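Long-range contact in acetyltransferase (Brucella abortus str. 2308 A, PDB 4ZBG), which binds acetyl-CoA and, as a member of the GNAT family, probably transfers its acetyl group to an amine acceptor: residues I43-A52 / D163-D171. Sequence-based numbering, arbitrary orientation.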
loop_
_atom_site.group_PDB
_atom_site.type_symbol
_atom_site.label_atom_id
_atom_site.label_comp_id
_atom_site.label_asym_id
_atom_site.label_seq_id
_atom_site.Cartn_x
_atom_site.Cartn_y
_atom_site.Cartn_z
ATOM N N ILE A 43 8.776 7.036 4.292
ATOM C CA ILE A 43 8.387 6.898 2.898
ATOM C C ILE A 43 6.961 7.374 2.681
ATOM O O ILE A 43 6.683 8.123 1.750
ATOM C CB ILE A 43 8.597 5.454 2.401
ATOM C CG1 ILE A 43 10.096 5.140 2.320
ATOM C CG2 ILE A 43 7.901 5.232 1.051
ATOM C CD1 ILE A 43 10.396 3.674 2.150
ATOM N N VAL A 44 6.044 6.936 3.537
ATOM C CA VAL A 44 4.667 7.382 3.410
ATOM C C VAL A 44 4.605 8.908 3.466
ATOM O O VAL A 44 3.930 9.544 2.651
ATOM C CB VAL A 44 3.756 6.728 4.476
ATOM C CG1 VAL A 44 2.382 7.376 4.475
ATOM C CG2 VAL A 44 3.634 5.229 4.235
ATOM N N ASP A 45 5.309 9.500 4.430
ATOM C CA ASP A 45 5.265 10.949 4.580
ATOM C C ASP A 45 5.901 11.669 3.390
ATOM O O ASP A 45 5.420 12.724 2.973
ATOM C CB ASP A 45 5.909 11.389 5.899
ATOM C CG ASP A 45 5.037 11.070 7.114
ATOM O OD1 ASP A 45 3.953 10.463 6.951
ATOM O OD2 ASP A 45 5.454 11.416 8.240
ATOM N N ALA A 46 6.953 11.086 2.827
ATOM C CA ALA A 46 7.612 11.662 1.659
ATOM C C ALA A 46 6.733 11.561 0.411
ATOM O O ALA A 46 6.685 12.494 -0.385
ATOM C CB ALA A 46 8.965 11.005 1.433
ATOM N N LEU A 47 6.041 10.433 0.235
ATOM C CA LEU A 47 5.057 10.307 -0.845
ATOM C C LEU A 47 3.991 11.386 -0.724
ATOM O O LEU A 47 3.652 12.049 -1.702
ATOM C CB LEU A 47 4.408 8.926 -0.842
ATOM C CG LEU A 47 5.275 7.742 -1.260
ATOM C CD1 LEU A 47 4.519 6.474 -0.961
ATOM C CD2 LEU A 47 5.645 7.818 -2.736
ATOM N N ARG A 48 3.462 11.569 0.481
ATOM C CA ARG A 48 2.436 12.579 0.696
ATOM C C ARG A 48 2.968 13.980 0.362
ATOM O O ARG A 48 2.309 14.761 -0.328
ATOM C CB ARG A 48 1.935 12.522 2.136
ATOM C CG ARG A 48 0.667 13.321 2.360
ATOM C CD ARG A 48 0.261 13.351 3.828
ATOM N NE ARG A 48 -0.161 12.037 4.314
ATOM C CZ ARG A 48 0.555 11.277 5.132
ATOM N NH1 ARG A 48 1.733 11.693 5.585
ATOM N NH2 ARG A 48 0.085 10.101 5.511
ATOM N N ALA A 49 4.169 14.282 0.843
ATOM C CA ALA A 49 4.793 15.576 0.596
ATOM C C ALA A 49 4.981 15.837 -0.894
ATOM O O ALA A 49 4.919 16.977 -1.345
ATOM C CB ALA A 49 6.131 15.661 1.310
ATOM N N ALA A 50 5.222 14.777 -1.655
ATOM C CA ALA A 50 5.496 14.887 -3.083
ATOM C C ALA A 50 4.237 14.805 -3.949
ATOM O O ALA A 50 4.327 14.828 -5.177
ATOM C CB ALA A 50 6.494 13.819 -3.497
ATOM N N LYS A 51 3.074 14.715 -3.307
ATOM C CA LYS A 51 1.795 14.515 -3.997
ATOM C C LYS A 51 1.815 13.234 -4.831
ATOM O O LYS A 51 1.205 13.164 -5.902
ATOM C CB LYS A 51 1.411 15.733 -4.855
ATOM C CG LYS A 51 1.289 17.024 -4.055
ATOM C CD LYS A 51 0.699 18.146 -4.901
ATOM C CE LYS A 51 0.885 19.491 -4.232
ATOM N NZ LYS A 51 0.168 20.587 -4.938
ATOM N N ALA A 52 2.512 12.223 -4.319
ATOM C CA ALA A 52 2.640 10.930 -4.993
ATOM C C ALA A 52 1.980 9.806 -4.197
ATOM O O ALA A 52 2.101 8.637 -4.553
ATOM C CB ALA A 52 4.108 10.604 -5.253
ATOM N N ASP A 163 11.867 -1.370 -17.253
ATOM C CA ASP A 163 12.319 -1.273 -15.873
ATOM C C ASP A 163 11.237 -0.627 -15.014
ATOM O O ASP A 163 10.672 0.398 -15.392
ATOM C CB ASP A 163 13.591 -0.432 -15.791
ATOM C CG ASP A 163 14.792 -1.118 -16.414
ATOM O OD1 ASP A 163 14.723 -2.335 -16.689
ATOM O OD2 ASP A 163 15.815 -0.434 -16.615
ATOM N N VAL A 164 10.950 -1.237 -13.867
ATOM C CA VAL A 164 9.976 -0.707 -12.924
ATOM C C VAL A 164 10.681 0.212 -11.948
ATOM O O VAL A 164 11.618 -0.200 -11.262
ATOM C CB VAL A 164 9.278 -1.842 -12.164
ATOM C CG1 VAL A 164 8.333 -1.278 -11.101
ATOM C CG2 VAL A 164 8.536 -2.734 -13.131
ATOM N N ALA A 165 10.232 1.456 -11.873
ATOM C CA ALA A 165 10.809 2.402 -10.929
ATOM C C ALA A 165 9.733 2.894 -9.969
ATOM O O ALA A 165 8.735 3.484 -10.387
ATOM C CB ALA A 165 11.431 3.578 -11.675
ATOM N N TYR A 166 9.934 2.646 -8.683
ATOM C CA TYR A 166 9.084 3.250 -7.668
ATOM C C TYR A 166 9.455 4.721 -7.541
ATOM O O TYR A 166 10.502 5.164 -8.024
ATOM C CB TYR A 166 9.265 2.550 -6.321
ATOM C CG TYR A 166 8.519 1.232 -6.166
ATOM C CD1 TYR A 166 8.715 0.176 -7.054
ATOM C CD2 TYR A 166 7.639 1.030 -5.108
ATOM C CE1 TYR A 166 8.048 -1.034 -6.901
ATOM C CE2 TYR A 166 6.969 -0.174 -4.950
ATOM C CZ TYR A 166 7.179 -1.199 -5.845
ATOM O OH TYR A 166 6.516 -2.394 -5.678
ATOM N N HIS A 167 8.602 5.476 -6.866
ATOM C CA HIS A 167 8.845 6.885 -6.635
ATOM C C HIS A 167 10.149 7.087 -5.864
ATOM O O HIS A 167 10.562 6.221 -5.078
ATOM C CB HIS A 167 7.679 7.468 -5.837
ATOM C CG HIS A 167 7.713 8.957 -5.738
ATOM N ND1 HIS A 167 8.396 9.621 -4.743
ATOM C CD2 HIS A 167 7.166 9.913 -6.527
ATOM C CE1 HIS A 167 8.261 10.923 -4.917
ATOM N NE2 HIS A 167 7.518 11.127 -5.991
ATOM N N ALA A 168 10.775 8.248 -6.069
ATOM C CA ALA A 168 12.003 8.627 -5.365
ATOM C C ALA A 168 11.923 8.458 -3.849
ATOM O O ALA A 168 12.940 8.207 -3.197
ATOM C CB ALA A 168 12.382 10.067 -5.701
ATOM N N ALA A 169 10.725 8.599 -3.283
ATOM C CA ALA A 169 10.548 8.449 -1.837
ATOM C C ALA A 169 11.047 7.099 -1.327
ATOM O O ALA A 169 11.507 6.992 -0.190
ATOM C CB ALA A 169 9.088 8.663 -1.440
ATOM N N PHE A 170 10.957 6.071 -2.167
ATOM C CA PHE A 170 11.396 4.734 -1.774
ATOM C C PHE A 170 12.914 4.611 -1.819
ATOM O O PHE A 170 13.459 3.560 -1.475
ATOM C CB PHE A 170 10.769 3.673 -2.680
ATOM C CG PHE A 170 9.308 3.452 -2.425
ATOM C CD1 PHE A 170 8.345 4.221 -3.073
ATOM C CD2 PHE A 170 8.891 2.485 -1.529
ATOM C CE1 PHE A 170 6.999 4.017 -2.829
ATOM C CE2 PHE A 170 7.549 2.275 -1.284
ATOM C CZ PHE A 170 6.599 3.045 -1.929
ATOM N N ASP A 171 13.566 5.701 -2.232
ATOM C CA ASP A 171 15.003 5.786 -2.535
ATOM C C ASP A 171 15.333 5.219 -3.911
ATOM O O ASP A 171 15.413 5.967 -4.890
ATOM C CB ASP A 171 15.885 5.168 -1.448
ATOM C CG ASP A 171 15.883 5.979 -0.179
ATOM O OD1 ASP A 171 14.805 6.493 0.190
ATOM O OD2 ASP A 171 16.960 6.113 0.442
HETATM O O HOH W 1 6.602 13.475 -7.281
#
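The methyl of Ala169 fits into a shallow hollow on helix 40-49 of this GNAT fold, lined by Ile43, Ala46 and Leu47. Ala169 belongs to a short 3-10 turn, residues 168-170, by which the C-terminal tail, coming off edge strand 164-165, packs against the helix. Small meets small at the floor of the hollow, where Ala46 CB lies 3.7 Å from Ala169 CB, and this lets the two backbones come close. Leu47 is the bump going the other way: its CD2 enters the notch between His167 CB and Ala169 CB, while CD1 reaches the Phe170 ring at 4.0 Å from CE1. Leu47 and Phe170 both rest on Ser72 of strand 64-76, so helix and turn lie side by side on the same strand.

The Phe170 ring is sandwiched. Ile43 CG2, set anti to its own backbone N, stands over the centre of one face in a CH-pi contact, 3.8 Å from the centroid and 11° off the normal; Tyr166 CD2 covers the opposite face. The side chain of Phe170 lies about 8 Å from the bound acetyl-CoA.

At the other end, the helix closes with a Schellman motif at Lys51, which brings Ala52 round beside Ala50. Ala52 CB sits over one face of the His167 imidazole, 3.4 Å from CD2, and Ala50 CB approaches CE1 obliquely. Ala169 N donates to His167 ND1 (2.9 Å), from 22° out of the ring plane, which helps hold the ring's rotation; a water lies in the ring plane 2.8 Å from His167 NE2 and also reaches Ala50 O weakly.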